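Local coordinates for protein DNA-entry nuclease (Competence-specific nuclease) (PDB 4QGO) that probably cleaves DNA without marked sequence specificity, as a beta-beta-alpha nuclease of the His-Me finger clan associated with competence and virulence, at residues A[51-56]-A[112-117]; A[158-163]-A[168-173]; A[106-111]-A[213-218]; A[20-25]-A[175-180]. The protein carries 1 engineered substitution. All coordinates share one frame; numbering follows the deposited sequence. Where two conformers were deposited one is given.

Contact 1. Residues A[51-56]-A[112-117]. Engineered in segment 112-117: A112 (natural residue His). With SO4 (sulfate ion), chain E.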
loop_
_atom_site.group_PDB
_atom_site.type_symbol
_atom_site.label_atom_id
_atom_site.label_comp_id
_atom_site.label_asym_id
_atom_site.label_seq_id
_atom_site.Cartn_x
_atom_site.Cartn_y
_atom_site.Cartn_z
ATOM N N ALA A 51 -5.850 0.127 20.244
ATOM C CA ALA A 51 -5.494 -0.302 18.895
ATOM C C ALA A 51 -6.743 -0.391 18.022
ATOM O O ALA A 51 -7.824 -0.776 18.493
ATOM C CB ALA A 51 -4.781 -1.642 18.943
ATOM N N TYR A 52 -6.605 -0.036 16.746
ATOM C CA TYR A 52 -7.748 -0.019 15.834
ATOM C C TYR A 52 -7.297 -0.061 14.382
ATOM O O TYR A 52 -6.132 0.202 14.079
ATOM C CB TYR A 52 -8.578 1.265 16.035
ATOM C CG TYR A 52 -7.874 2.538 15.563
ATOM C CD1 TYR A 52 -7.038 3.254 16.411
ATOM C CD2 TYR A 52 -8.032 3.003 14.258
ATOM C CE1 TYR A 52 -6.377 4.408 15.981
ATOM C CE2 TYR A 52 -7.363 4.157 13.817
ATOM C CZ TYR A 52 -6.544 4.858 14.690
ATOM O OH TYR A 52 -5.874 5.997 14.259
ATOM N N VAL A 53 -8.236 -0.392 13.499
ATOM C CA VAL A 53 -8.115 -0.145 12.068
ATOM C C VAL A 53 -9.366 0.565 11.604
ATOM O O VAL A 53 -10.474 0.257 12.064
ATOM C CB VAL A 53 -7.983 -1.443 11.269
ATOM C CG1 VAL A 53 -7.773 -1.161 9.769
ATOM C CG2 VAL A 53 -6.854 -2.192 11.792
ATOM N N GLN A 54 -9.183 1.521 10.698
ATOM C CA GLN A 54 -10.287 2.204 10.051
ATOM C C GLN A 54 -10.040 2.242 8.549
ATOM O O GLN A 54 -9.090 2.878 8.088
ATOM C CB GLN A 54 -10.426 3.626 10.590
ATOM C CG GLN A 54 -11.567 4.387 9.959
ATOM C CD GLN A 54 -12.913 3.857 10.370
ATOM O OE1 GLN A 54 -13.240 3.818 11.561
ATOM N NE2 GLN A 54 -13.701 3.421 9.394
ATOM N N ASN A 55 -10.877 1.546 7.786
ATOM C CA ASN A 55 -10.864 1.674 6.329
ATOM C C ASN A 55 -11.892 2.708 5.907
ATOM O O ASN A 55 -12.869 2.965 6.630
ATOM C CB ASN A 55 -11.190 0.340 5.656
ATOM C CG ASN A 55 -10.040 -0.643 5.709
ATOM O OD1 ASN A 55 -10.145 -1.718 6.306
ATOM N ND2 ASN A 55 -8.947 -0.302 5.033
ATOM N N THR A 56 -11.680 3.320 4.744
ATOM C CA THR A 56 -12.613 4.328 4.245
ATOM C C THR A 56 -12.693 4.228 2.732
ATOM O O THR A 56 -11.839 3.611 2.088
ATOM C CB THR A 56 -12.215 5.774 4.630
ATOM O OG1 THR A 56 -11.132 6.224 3.810
ATOM C CG2 THR A 56 -11.832 5.888 6.117
ATOM N N ALA A 112 -4.129 -5.784 -0.135
ATOM C CA ALA A 112 -4.683 -5.187 1.078
ATOM C C ALA A 112 -4.013 -3.864 1.410
ATOM O O ALA A 112 -2.796 -3.731 1.294
ATOM C CB ALA A 112 -4.518 -6.136 2.253
ATOM N N LEU A 113 -4.806 -2.887 1.841
ATOM C CA LEU A 113 -4.233 -1.649 2.367
ATOM C C LEU A 113 -3.605 -1.941 3.724
ATOM O O LEU A 113 -2.425 -1.646 3.956
ATOM C CB LEU A 113 -5.296 -0.553 2.504
ATOM C CG LEU A 113 -5.621 0.248 1.232
ATOM C CD1 LEU A 113 -6.144 -0.615 0.098
ATOM C CD2 LEU A 113 -6.649 1.340 1.562
ATOM N N ILE A 114 -4.410 -2.526 4.611
ATOM C CA ILE A 114 -3.945 -2.931 5.937
ATOM C C ILE A 114 -3.861 -4.456 5.979
ATOM O O ILE A 114 -4.868 -5.143 5.843
ATOM C CB ILE A 114 -4.897 -2.443 7.050
ATOM C CG1 ILE A 114 -5.176 -0.938 6.923
ATOM C CG2 ILE A 114 -4.305 -2.757 8.412
ATOM C CD1 ILE A 114 -3.962 -0.058 7.160
ATOM N N ALA A 115 -2.643 -4.968 6.159
ATOM C CA ALA A 115 -2.367 -6.406 6.121
ATOM C C ALA A 115 -3.068 -7.224 7.201
ATOM O O ALA A 115 -3.206 -6.793 8.346
ATOM C CB ALA A 115 -0.856 -6.651 6.177
ATOM N N TYR A 116 -3.487 -8.422 6.810
ATOM C CA TYR A 116 -4.123 -9.365 7.707
ATOM C C TYR A 116 -3.268 -9.619 8.942
ATOM O O TYR A 116 -3.771 -9.621 10.064
ATOM C CB TYR A 116 -4.391 -10.688 6.968
ATOM C CG TYR A 116 -5.056 -11.733 7.837
ATOM C CD1 TYR A 116 -6.405 -11.647 8.138
ATOM C CD2 TYR A 116 -4.326 -12.790 8.374
ATOM C CE1 TYR A 116 -7.022 -12.585 8.940
ATOM C CE2 TYR A 116 -4.942 -13.739 9.167
ATOM C CZ TYR A 116 -6.286 -13.622 9.452
ATOM O OH TYR A 116 -6.915 -14.555 10.249
ATOM N N ALA A 117 -1.973 -9.836 8.745
ATOM C CA ALA A 117 -1.106 -10.152 9.877
ATOM C C ALA A 117 -1.024 -9.000 10.879
ATOM O O ALA A 117 -0.770 -9.211 12.060
ATOM C CB ALA A 117 0.285 -10.532 9.393
HETATM S S SO4 E . -10.534 -15.429 10.461
HETATM O O1 SO4 E . -10.664 -15.778 9.049
HETATM O O2 SO4 E . -9.661 -14.264 10.597
HETATM O O3 SO4 E . -11.850 -15.116 11.010
HETATM O O4 SO4 E . -9.967 -16.564 11.185
#
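I114 packs against V53 of strand 52-54 and against N55, the residue after Q54. Its CB lies 4.2 Å from V53 CG1. At the branch, CG1 comes 3.9 Å from V53 CG1 and CG2 comes 4.1 Å from the same methyl. V53 CG1 therefore sits over the fork of the isoleucine, and the two side chains run past each other in opposite directions. I114 CG1 stands beside the backbone N, anti to the carbonyl carbon (chi1 -52°). It also passes 4.3 Å from N55 ND2, and beyond it CD1 continues to Y172. V53 reaches the fork because its CG1 is anti to its own N (chi1 -177°).

N55 flanks this apolar patch, with ND2 4.4 Å from L113 CB. Its amide is buried but satisfied: OD1 accepts from W125 NE1, and ND2 donates to N134 OD1, which also takes I114 N. Farther along, Y116 OH gives a 2.8 Å hydrogen bond to O2 of a sulfate, probably from the crystallisation liquor, lying at the ring edge. Strand 52-54 is an outermost strand of the seven-stranded sheet, paired with 66-70. I114 fills the layer between that sheet and helix 116-119, touching A66, Y172 and A119.

Contact 2. Residues A[158-163]-A[168-173]. With SO4 (sulfate ion), chain C.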
loop_
_atom_site.group_PDB
_atom_site.type_symbol
_atom_site.label_atom_id
_atom_site.label_comp_id
_atom_site.label_asym_id
_atom_site.label_seq_id
_atom_site.Cartn_x
_atom_site.Cartn_y
_atom_site.Cartn_z
ATOM N N SER A 158 6.719 -5.803 6.507
ATOM C CA SER A 158 7.654 -6.541 7.340
ATOM C C SER A 158 8.314 -5.657 8.388
ATOM O O SER A 158 8.507 -6.099 9.525
ATOM C CB SER A 158 8.724 -7.220 6.491
ATOM O OG SER A 158 8.143 -8.231 5.687
ATOM N N LEU A 159 8.661 -4.420 8.036
ATOM C CA LEU A 159 9.223 -3.516 9.034
ATOM C C LEU A 159 8.233 -3.274 10.166
ATOM O O LEU A 159 8.606 -3.248 11.345
ATOM C CB LEU A 159 9.609 -2.165 8.413
ATOM C CG LEU A 159 10.727 -2.186 7.376
ATOM C CD1 LEU A 159 10.952 -0.770 6.838
ATOM C CD2 LEU A 159 12.014 -2.751 7.965
ATOM N N VAL A 160 6.966 -3.084 9.808
ATOM C CA VAL A 160 5.939 -2.789 10.799
ATOM C C VAL A 160 5.666 -4.020 11.659
ATOM O O VAL A 160 5.578 -3.929 12.885
ATOM C CB VAL A 160 4.637 -2.332 10.134
ATOM C CG1 VAL A 160 3.549 -2.140 11.170
ATOM C CG2 VAL A 160 4.870 -1.026 9.388
ATOM N N ARG A 161 5.567 -5.167 11.008
ATOM C CA ARG A 161 5.332 -6.428 11.705
ATOM C C ARG A 161 6.443 -6.708 12.705
ATOM O O ARG A 161 6.175 -7.075 13.855
ATOM C CB ARG A 161 5.260 -7.545 10.670
ATOM C CG ARG A 161 4.845 -8.875 11.206
ATOM C CD ARG A 161 4.666 -9.884 10.083
ATOM N NE ARG A 161 5.937 -10.181 9.426
ATOM C CZ ARG A 161 6.219 -9.870 8.168
ATOM N NH1 ARG A 161 5.310 -9.245 7.419
ATOM N NH2 ARG A 161 7.407 -10.187 7.663
ATOM N N LYS A 162 7.687 -6.526 12.280
ATOM C CA LYS A 162 8.814 -6.787 13.169
ATOM C C LYS A 162 8.817 -5.834 14.362
ATOM O O LYS A 162 9.142 -6.237 15.482
ATOM C CB LYS A 162 10.135 -6.747 12.397
ATOM C CG LYS A 162 10.300 -7.965 11.497
ATOM C CD LYS A 162 11.491 -7.848 10.566
ATOM C CE LYS A 162 11.567 -9.067 9.650
ATOM N NZ LYS A 162 12.799 -9.054 8.814
ATOM N N ALA A 163 8.431 -4.581 14.130
ATOM C CA ALA A 163 8.326 -3.598 15.204
ATOM C C ALA A 163 7.259 -3.996 16.220
ATOM O O ALA A 163 7.492 -3.973 17.438
ATOM C CB ALA A 163 8.031 -2.218 14.617
ATOM N N LYS A 168 6.386 -2.834 20.062
ATOM C CA LYS A 168 6.224 -1.419 19.752
ATOM C C LYS A 168 4.773 -1.102 19.389
ATOM O O LYS A 168 4.028 -1.968 18.925
ATOM C CB LYS A 168 7.159 -0.999 18.624
ATOM C CG LYS A 168 8.622 -1.244 18.963
ATOM C CD LYS A 168 9.539 -0.605 17.951
ATOM C CE LYS A 168 10.980 -1.032 18.199
ATOM N NZ LYS A 168 11.415 -0.710 19.593
ATOM N N ARG A 169 4.377 0.136 19.647
ATOM C CA ARG A 169 3.095 0.680 19.207
ATOM C C ARG A 169 3.351 1.449 17.920
ATOM O O ARG A 169 4.182 2.356 17.891
ATOM C CB ARG A 169 2.528 1.635 20.255
ATOM C CG ARG A 169 2.005 0.954 21.513
ATOM C CD ARG A 169 0.489 0.832 21.469
ATOM N NE ARG A 169 -0.164 2.127 21.617
ATOM C CZ ARG A 169 -1.480 2.310 21.606
ATOM N NH1 ARG A 169 -2.315 1.281 21.417
ATOM N NH2 ARG A 169 -1.967 3.529 21.751
ATOM N N VAL A 170 2.655 1.076 16.855
ATOM C CA VAL A 170 2.915 1.687 15.554
ATOM C C VAL A 170 1.666 2.353 14.992
ATOM O O VAL A 170 0.663 1.698 14.732
ATOM C CB VAL A 170 3.466 0.662 14.542
ATOM C CG1 VAL A 170 3.776 1.365 13.222
ATOM C CG2 VAL A 170 4.732 0.012 15.088
ATOM N N ARG A 171 1.730 3.673 14.838
ATOM C CA ARG A 171 0.689 4.421 14.141
ATOM C C ARG A 171 0.967 4.280 12.636
ATOM O O ARG A 171 2.098 4.415 12.199
ATOM C CB ARG A 171 0.717 5.882 14.598
ATOM C CG ARG A 171 -0.327 6.779 13.969
ATOM C CD ARG A 171 -1.763 6.496 14.461
ATOM N NE ARG A 171 -2.633 7.513 13.881
ATOM C CZ ARG A 171 -3.147 7.457 12.656
ATOM N NH1 ARG A 171 -2.946 6.390 11.887
ATOM N NH2 ARG A 171 -3.879 8.461 12.201
ATOM N N TYR A 172 -0.071 3.978 11.857
ATOM C CA TYR A 172 0.087 3.506 10.475
ATOM C C TYR A 172 -1.006 4.112 9.610
ATOM O O TYR A 172 -2.169 4.169 10.019
ATOM C CB TYR A 172 -0.050 1.978 10.484
ATOM C CG TYR A 172 0.323 1.195 9.231
ATOM C CD1 TYR A 172 1.497 1.450 8.532
ATOM C CD2 TYR A 172 -0.471 0.133 8.802
ATOM C CE1 TYR A 172 1.839 0.696 7.405
ATOM C CE2 TYR A 172 -0.129 -0.624 7.690
ATOM C CZ TYR A 172 1.024 -0.345 7.003
ATOM O OH TYR A 172 1.375 -1.096 5.892
ATOM N N ARG A 173 -0.635 4.575 8.419
ATOM C CA ARG A 173 -1.591 5.168 7.493
ATOM C C ARG A 173 -1.250 4.735 6.077
ATOM O O ARG A 173 -0.118 4.903 5.630
ATOM C CB ARG A 173 -1.605 6.698 7.613
ATOM C CG ARG A 173 -2.633 7.412 6.716
ATOM C CD ARG A 173 -2.850 8.868 7.161
ATOM N NE ARG A 173 -1.616 9.661 7.145
ATOM C CZ ARG A 173 -1.361 10.684 7.957
ATOM N NH1 ARG A 173 -2.250 11.067 8.878
ATOM N NH2 ARG A 173 -0.206 11.333 7.860
HETATM S S SO4 C . -5.818 11.062 9.434
HETATM O O1 SO4 C . -6.162 10.520 8.129
HETATM O O2 SO4 C . -6.969 10.991 10.320
HETATM O O3 SO4 C . -5.401 12.465 9.322
HETATM O O4 SO4 C . -4.734 10.292 10.026
#
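Helix 158-163 runs nearly antiparallel to strand 170-173, at 157° with 10.0 Å between the axes, and the turn joining them is tied by K168 N donating to A163 O (3.1 Å, N-H...O 153°). V160, A163, V170 and Y172 fill the gap. V160 splits its methyls between two strand residues. CG1 meets V170 CG1 at 4.1 Å, and CG2 meets Y172 CE1 at 4.0 Å, from an oblique position relative to the ring. The split follows from the torsion: CG1 is anti to the backbone N (chi1 175°), while CG2 stands beside that N. V170 also uses both branches, its CG2 lying 4.0 Å from A163 CB. The first carbons of K168 pass A163 O at the end of 158-163, and CD lies 4.0 Å from A163 CB. The amine then leads away to a salt bridge with D197.

R171 and R173 carry a sulfate, probably from the crystallisation liquor. R173 NH1 donates to its O4 at 2.8 Å, in the guanidinium plane. R171 NH2 adds a weak bond to the same oxygen, and N67 ND2 is a further donor to the ion.

Strand 170-177 is inside the seven-stranded sheet, between 66-70 and 188-195. Helix 153-165 lies on one face of the strand, nearly antiparallel to it, and L118 of helix 116-119 closes on V160 and Y172.

Contact 3. Residues A[106-111]-A[213-218]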
loop_
_atom_site.group_PDB
_atom_site.type_symbol
_atom_site.label_atom_id
_atom_site.label_comp_id
_atom_site.label_asym_id
_atom_site.label_seq_id
_atom_site.Cartn_x
_atom_site.Cartn_y
_atom_site.Cartn_z
ATOM N N HIS A 106 1.791 -14.020 -13.061
ATOM C CA HIS A 106 0.524 -13.307 -13.211
ATOM C C HIS A 106 0.770 -11.833 -12.924
ATOM O O HIS A 106 1.776 -11.476 -12.313
ATOM C CB HIS A 106 -0.532 -13.856 -12.266
ATOM C CG HIS A 106 -0.161 -13.735 -10.825
ATOM N ND1 HIS A 106 0.587 -14.686 -10.166
ATOM C CD2 HIS A 106 -0.419 -12.764 -9.917
ATOM C CE1 HIS A 106 0.768 -14.308 -8.913
ATOM N NE2 HIS A 106 0.168 -13.144 -8.738
ATOM N N ALA A 107 -0.153 -10.983 -13.356
ATOM C CA ALA A 107 0.071 -9.537 -13.321
ATOM C C ALA A 107 -0.334 -8.880 -12.006
ATOM O O ALA A 107 0.392 -8.016 -11.507
ATOM C CB ALA A 107 -0.651 -8.865 -14.464
ATOM N N VAL A 108 -1.472 -9.284 -11.449
ATOM C CA VAL A 108 -2.044 -8.573 -10.298
ATOM C C VAL A 108 -2.456 -9.481 -9.144
ATOM O O VAL A 108 -2.759 -10.659 -9.345
ATOM C CB VAL A 108 -3.244 -7.689 -10.697
ATOM C CG1 VAL A 108 -2.792 -6.551 -11.605
ATOM C CG2 VAL A 108 -4.354 -8.517 -11.359
ATOM N N ASP A 109 -2.443 -8.895 -7.945
ATOM C CA ASP A 109 -2.844 -9.547 -6.704
ATOM C C ASP A 109 -3.908 -8.688 -6.044
ATOM O O ASP A 109 -3.970 -7.479 -6.262
ATOM C CB ASP A 109 -1.672 -9.612 -5.713
ATOM C CG ASP A 109 -0.569 -10.554 -6.143
ATOM O OD1 ASP A 109 -0.822 -11.458 -6.960
ATOM O OD2 ASP A 109 0.556 -10.406 -5.619
ATOM N N LYS A 110 -4.754 -9.323 -5.245
ATOM C CA LYS A 110 -5.623 -8.590 -4.348
ATOM C C LYS A 110 -4.698 -7.931 -3.346
ATOM O O LYS A 110 -4.055 -8.601 -2.537
ATOM C CB LYS A 110 -6.601 -9.535 -3.658
ATOM C CG LYS A 110 -7.659 -10.089 -4.603
ATOM C CD LYS A 110 -8.461 -11.217 -3.960
ATOM C CE LYS A 110 -9.348 -11.908 -4.986
ATOM N NZ LYS A 110 -9.792 -13.259 -4.533
ATOM N N GLY A 111 -4.594 -6.612 -3.433
ATOM C CA GLY A 111 -3.705 -5.892 -2.530
ATOM C C GLY A 111 -4.400 -5.265 -1.332
ATOM O O GLY A 111 -5.166 -4.317 -1.485
ATOM N N TYR A 213 5.297 -4.820 -17.908
ATOM C CA TYR A 213 4.071 -4.378 -18.549
ATOM C C TYR A 213 3.701 -2.957 -18.185
ATOM O O TYR A 213 4.279 -2.377 -17.268
ATOM C CB TYR A 213 2.912 -5.340 -18.245
ATOM C CG TYR A 213 2.412 -5.425 -16.801
ATOM C CD1 TYR A 213 1.679 -4.383 -16.214
ATOM C CD2 TYR A 213 2.587 -6.590 -16.064
ATOM C CE1 TYR A 213 1.196 -4.492 -14.921
ATOM C CE2 TYR A 213 2.095 -6.710 -14.763
ATOM C CZ TYR A 213 1.391 -5.659 -14.206
ATOM O OH TYR A 213 0.890 -5.771 -12.931
ATOM N N THR A 214 2.725 -2.406 -18.898
ATOM C CA THR A 214 2.130 -1.143 -18.500
ATOM C C THR A 214 0.650 -1.339 -18.209
ATOM O O THR A 214 0.016 -2.255 -18.717
ATOM C CB THR A 214 2.338 -0.035 -19.560
ATOM O OG1 THR A 214 1.817 -0.471 -20.822
ATOM C CG2 THR A 214 3.815 0.288 -19.693
ATOM N N MET A 215 0.111 -0.477 -17.361
ATOM C CA MET A 215 -1.297 -0.523 -17.006
ATOM C C MET A 215 -1.975 0.815 -17.254
ATOM O O MET A 215 -1.397 1.864 -16.990
ATOM C CB MET A 215 -1.467 -0.895 -15.532
ATOM C CG MET A 215 -2.934 -1.021 -15.127
ATOM S SD MET A 215 -3.182 -1.301 -13.366
ATOM C CE MET A 215 -2.778 -3.032 -13.212
ATOM N N ASP A 216 -3.202 0.769 -17.765
ATOM C CA ASP A 216 -4.064 1.943 -17.834
ATOM C C ASP A 216 -4.812 1.990 -16.508
ATOM O O ASP A 216 -5.663 1.136 -16.244
ATOM C CB ASP A 216 -5.054 1.784 -18.994
ATOM C CG ASP A 216 -5.925 3.015 -19.200
ATOM O OD1 ASP A 216 -5.982 3.876 -18.300
ATOM O OD2 ASP A 216 -6.568 3.119 -20.270
ATOM N N TYR A 217 -4.481 2.966 -15.662
ATOM C CA TYR A 217 -5.069 3.027 -14.323
ATOM C C TYR A 217 -6.543 3.392 -14.354
ATOM O O TYR A 217 -7.261 3.174 -13.375
ATOM C CB TYR A 217 -4.295 3.984 -13.410
ATOM C CG TYR A 217 -2.871 3.537 -13.169
ATOM C CD1 TYR A 217 -2.599 2.382 -12.443
ATOM C CD2 TYR A 217 -1.801 4.266 -13.672
ATOM C CE1 TYR A 217 -1.301 1.960 -12.239
ATOM C CE2 TYR A 217 -0.495 3.856 -13.471
ATOM C CZ TYR A 217 -0.254 2.695 -12.765
ATOM O OH TYR A 217 1.052 2.303 -12.571
ATOM N N ALA A 218 -7.006 3.946 -15.474
ATOM C CA ALA A 218 -8.424 4.238 -15.591
ATOM C C ALA A 218 -9.257 2.961 -15.495
ATOM O O ALA A 218 -10.267 2.928 -14.796
ATOM C CB ALA A 218 -8.721 4.977 -16.906
#
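Strand 108-112, with strand 135-139 and the following helix 140-144, is consistent with the beta-beta-alpha motif of the family. This strand and the residue before it, A107, meet the C-terminal hairpin through A107 and V108 on one side and Y213 and M215 on the other. The phenol of Y213 makes the polar link. Its OH donates to A107 O at 2.7 Å. The hydroxyl sits well above the carbonyl plane, 50° out of it, and not on a lone pair. Beside this bond, A107 CB rests 3.5 Å from Y213 CE2, oblique to the ring. Y213 CG lies between its backbone N and carbonyl carbon (chi1 67°), which turns the ring toward A107.

V108 CG1 stands beside the hydroxyl of Y213, 4.0 Å from OH, and makes its apolar contact with M215 CE at 3.9 Å. The methionine chain is extended until it bends at chi3 (-77°), which swings CE round to the valine. V108 crosses both partners at about a right angle. I222 of strand 222-224 also touches all four residues.

Within 106-111, H106 NE2 donates to the syn lone pair of D109 OD1 at 2.6 Å. D109 OD2 accepts from Q144 NE2, so the carboxylate is gripped at both oxygens.

The contact thus buries a phenol whose hydroxyl is satisfied by a main-chain oxygen, met from above its carbonyl plane, while the ring carbon CE2 packs on A107 CB.

Contact 4. Residues A[20-25]-A[175-180]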
loop_
_atom_site.group_PDB
_atom_site.type_symbol
_atom_site.label_atom_id
_atom_site.label_comp_id
_atom_site.label_asym_id
_atom_site.label_seq_id
_atom_site.Cartn_x
_atom_site.Cartn_y
_atom_site.Cartn_z
ATOM N N ASN A 20 1.211 15.622 -7.785
ATOM C CA ASN A 20 -0.178 16.057 -7.682
ATOM C C ASN A 20 -0.913 15.377 -6.535
ATOM O O ASN A 20 -1.805 15.964 -5.922
ATOM C CB ASN A 20 -0.933 15.789 -8.985
ATOM C CG ASN A 20 -0.414 16.614 -10.148
ATOM O OD1 ASN A 20 0.192 17.669 -9.956
ATOM N ND2 ASN A 20 -0.660 16.139 -11.366
ATOM N N ALA A 21 -0.541 14.134 -6.250
ATOM C CA ALA A 21 -1.238 13.346 -5.242
ATOM C C ALA A 21 -0.771 13.623 -3.815
ATOM O O ALA A 21 -1.551 13.497 -2.874
ATOM C CB ALA A 21 -1.105 11.873 -5.559
ATOM N N ILE A 22 0.493 13.991 -3.643
ATOM C CA ILE A 22 1.027 14.186 -2.291
ATOM C C ILE A 22 1.358 15.638 -1.958
ATOM O O ILE A 22 1.750 15.939 -0.831
ATOM C CB ILE A 22 2.294 13.332 -2.031
ATOM C CG1 ILE A 22 3.459 13.842 -2.879
ATOM C CG2 ILE A 22 2.015 11.852 -2.279
ATOM C CD1 ILE A 22 4.781 13.168 -2.585
ATOM N N GLY A 23 1.219 16.530 -2.934
ATOM C CA GLY A 23 1.570 17.928 -2.733
ATOM C C GLY A 23 3.029 18.200 -3.048
ATOM O O GLY A 23 3.718 17.362 -3.627
ATOM N N ASN A 24 3.515 19.374 -2.665
ATOM C CA ASN A 24 4.894 19.728 -2.974
ATOM C C ASN A 24 5.874 19.217 -1.920
ATOM O O ASN A 24 6.688 19.977 -1.397
ATOM C CB ASN A 24 5.043 21.239 -3.166
ATOM C CG ASN A 24 6.202 21.594 -4.077
ATOM O OD1 ASN A 24 6.662 20.767 -4.865
ATOM N ND2 ASN A 24 6.681 22.829 -3.974
ATOM N N LEU A 25 5.768 17.931 -1.595
ATOM C CA LEU A 25 6.729 17.281 -0.713
ATOM C C LEU A 25 7.918 16.811 -1.528
ATOM O O LEU A 25 7.766 16.430 -2.691
ATOM C CB LEU A 25 6.107 16.065 -0.029
ATOM C CG LEU A 25 5.038 16.248 1.049
ATOM C CD1 LEU A 25 4.586 14.887 1.561
ATOM C CD2 LEU A 25 5.571 17.098 2.191
ATOM N N THR A 175 -2.611 4.964 2.079
ATOM C CA THR A 175 -3.499 5.725 1.211
ATOM C C THR A 175 -3.231 5.370 -0.242
ATOM O O THR A 175 -2.156 5.658 -0.758
ATOM C CB THR A 175 -3.288 7.232 1.385
ATOM O OG1 THR A 175 -3.348 7.578 2.785
ATOM C CG2 THR A 175 -4.355 8.024 0.632
ATOM N N PRO A 176 -4.201 4.738 -0.909
ATOM C CA PRO A 176 -4.072 4.566 -2.363
ATOM C C PRO A 176 -4.051 5.933 -3.039
ATOM O O PRO A 176 -4.892 6.791 -2.720
ATOM C CB PRO A 176 -5.346 3.805 -2.748
ATOM C CG PRO A 176 -5.854 3.196 -1.449
ATOM C CD PRO A 176 -5.463 4.188 -0.385
ATOM N N LEU A 177 -3.094 6.140 -3.940
ATOM C CA LEU A 177 -2.994 7.404 -4.682
ATOM C C LEU A 177 -3.578 7.220 -6.082
ATOM O O LEU A 177 -3.139 6.334 -6.830
ATOM C CB LEU A 177 -1.542 7.881 -4.756
ATOM C CG LEU A 177 -0.808 8.036 -3.423
ATOM C CD1 LEU A 177 0.592 8.590 -3.665
ATOM C CD2 LEU A 177 -1.598 8.926 -2.472
ATOM N N TYR A 178 -4.596 8.019 -6.409
ATOM C CA TYR A 178 -5.255 7.983 -7.720
ATOM C C TYR A 178 -4.876 9.230 -8.515
ATOM O O TYR A 178 -4.692 10.304 -7.937
ATOM C CB TYR A 178 -6.780 7.907 -7.576
ATOM C CG TYR A 178 -7.267 6.693 -6.796
ATOM C CD1 TYR A 178 -7.453 5.471 -7.420
ATOM C CD2 TYR A 178 -7.529 6.778 -5.433
ATOM C CE1 TYR A 178 -7.886 4.361 -6.713
ATOM C CE2 TYR A 178 -7.976 5.678 -4.720
ATOM C CZ TYR A 178 -8.147 4.471 -5.362
ATOM O OH TYR A 178 -8.578 3.381 -4.657
ATOM N N ARG A 179 -4.760 9.094 -9.838
ATOM C CA ARG A 179 -4.353 10.218 -10.690
ATOM C C ARG A 179 -5.420 11.290 -10.747
ATOM O O ARG A 179 -5.128 12.461 -11.007
ATOM C CB ARG A 179 -4.126 9.764 -12.129
ATOM C CG ARG A 179 -2.956 8.820 -12.350
ATOM C CD ARG A 179 -2.789 8.530 -13.840
ATOM N NE ARG A 179 -4.020 8.006 -14.420
ATOM C CZ ARG A 179 -4.240 7.885 -15.725
ATOM N NH1 ARG A 179 -3.307 8.257 -16.595
ATOM N NH2 ARG A 179 -5.392 7.399 -16.161
ATOM N N ASN A 180 -6.657 10.863 -10.541
ATOM C CA ASN A 180 -7.823 11.705 -10.743
ATOM C C ASN A 180 -9.009 11.096 -10.015
ATOM O O ASN A 180 -8.889 10.066 -9.345
ATOM C CB ASN A 180 -8.115 11.834 -12.240
ATOM C CG ASN A 180 -8.295 10.488 -12.914
ATOM O OD1 ASN A 180 -9.057 9.640 -12.444
ATOM N ND2 ASN A 180 -7.572 10.273 -14.009
HETATM O O HOH W 1 -2.366 13.508 -11.569
#
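A21, I22 and L177 meet through aliphatic carbons, and neither a ring face nor a ring edge enters the interface. Y178, next to L177, starts away from the helix, and its ring makes a cation-pi contact with R62. Between the two segments, the flat amide of N20 is bridged to R179 by a water: ND2 donates to the water at 3.1 Å, and that water donates to R179 O at 3.0 Å.

L177 carries the apolar contact. Its CB is 4.1 Å from A21 CB. With CG anti to the carbonyl carbon (chi1 -55°) and CD1 extended beyond it, CD1 reaches 3.8 Å from I22 CG2. The same methyl is 4.2 Å from A21 CB, so it sits against both helix residues. L18, one turn before I22 in the helix, also touches L177.

G23 ends the helix with positive phi (88°). The arrangement is helix-on-sheet packing: the last turn of the N-terminal helix 12-22 lies over the end of strand 170-177.

Overall arrangement
Contacts 1, 2 and 4 reach the seven-stranded sheet. The centres of contacts 1 and 2 are about 12 Å apart. I114 CD1 meets Y172 CD2 at 3.9 Å on the helix side of the sheet; Y52 OH lies 3.5 Å from R171 CZ on its other face. Contacts 2 and 4 share one strand, with centres about 23 Å apart. Contact 1 touches contact 4 where L113 CD2 meets P176 CG at 3.6 Å. Contact 3 lies across the chain's centre from contact 2, about 27 Å away between centres. Contacts 1 and 3 adjoin at A112, an engineered replacement of His; the natural D-K-G-H sequence resembles the family's DRGH motif, so the active site is probably nearby.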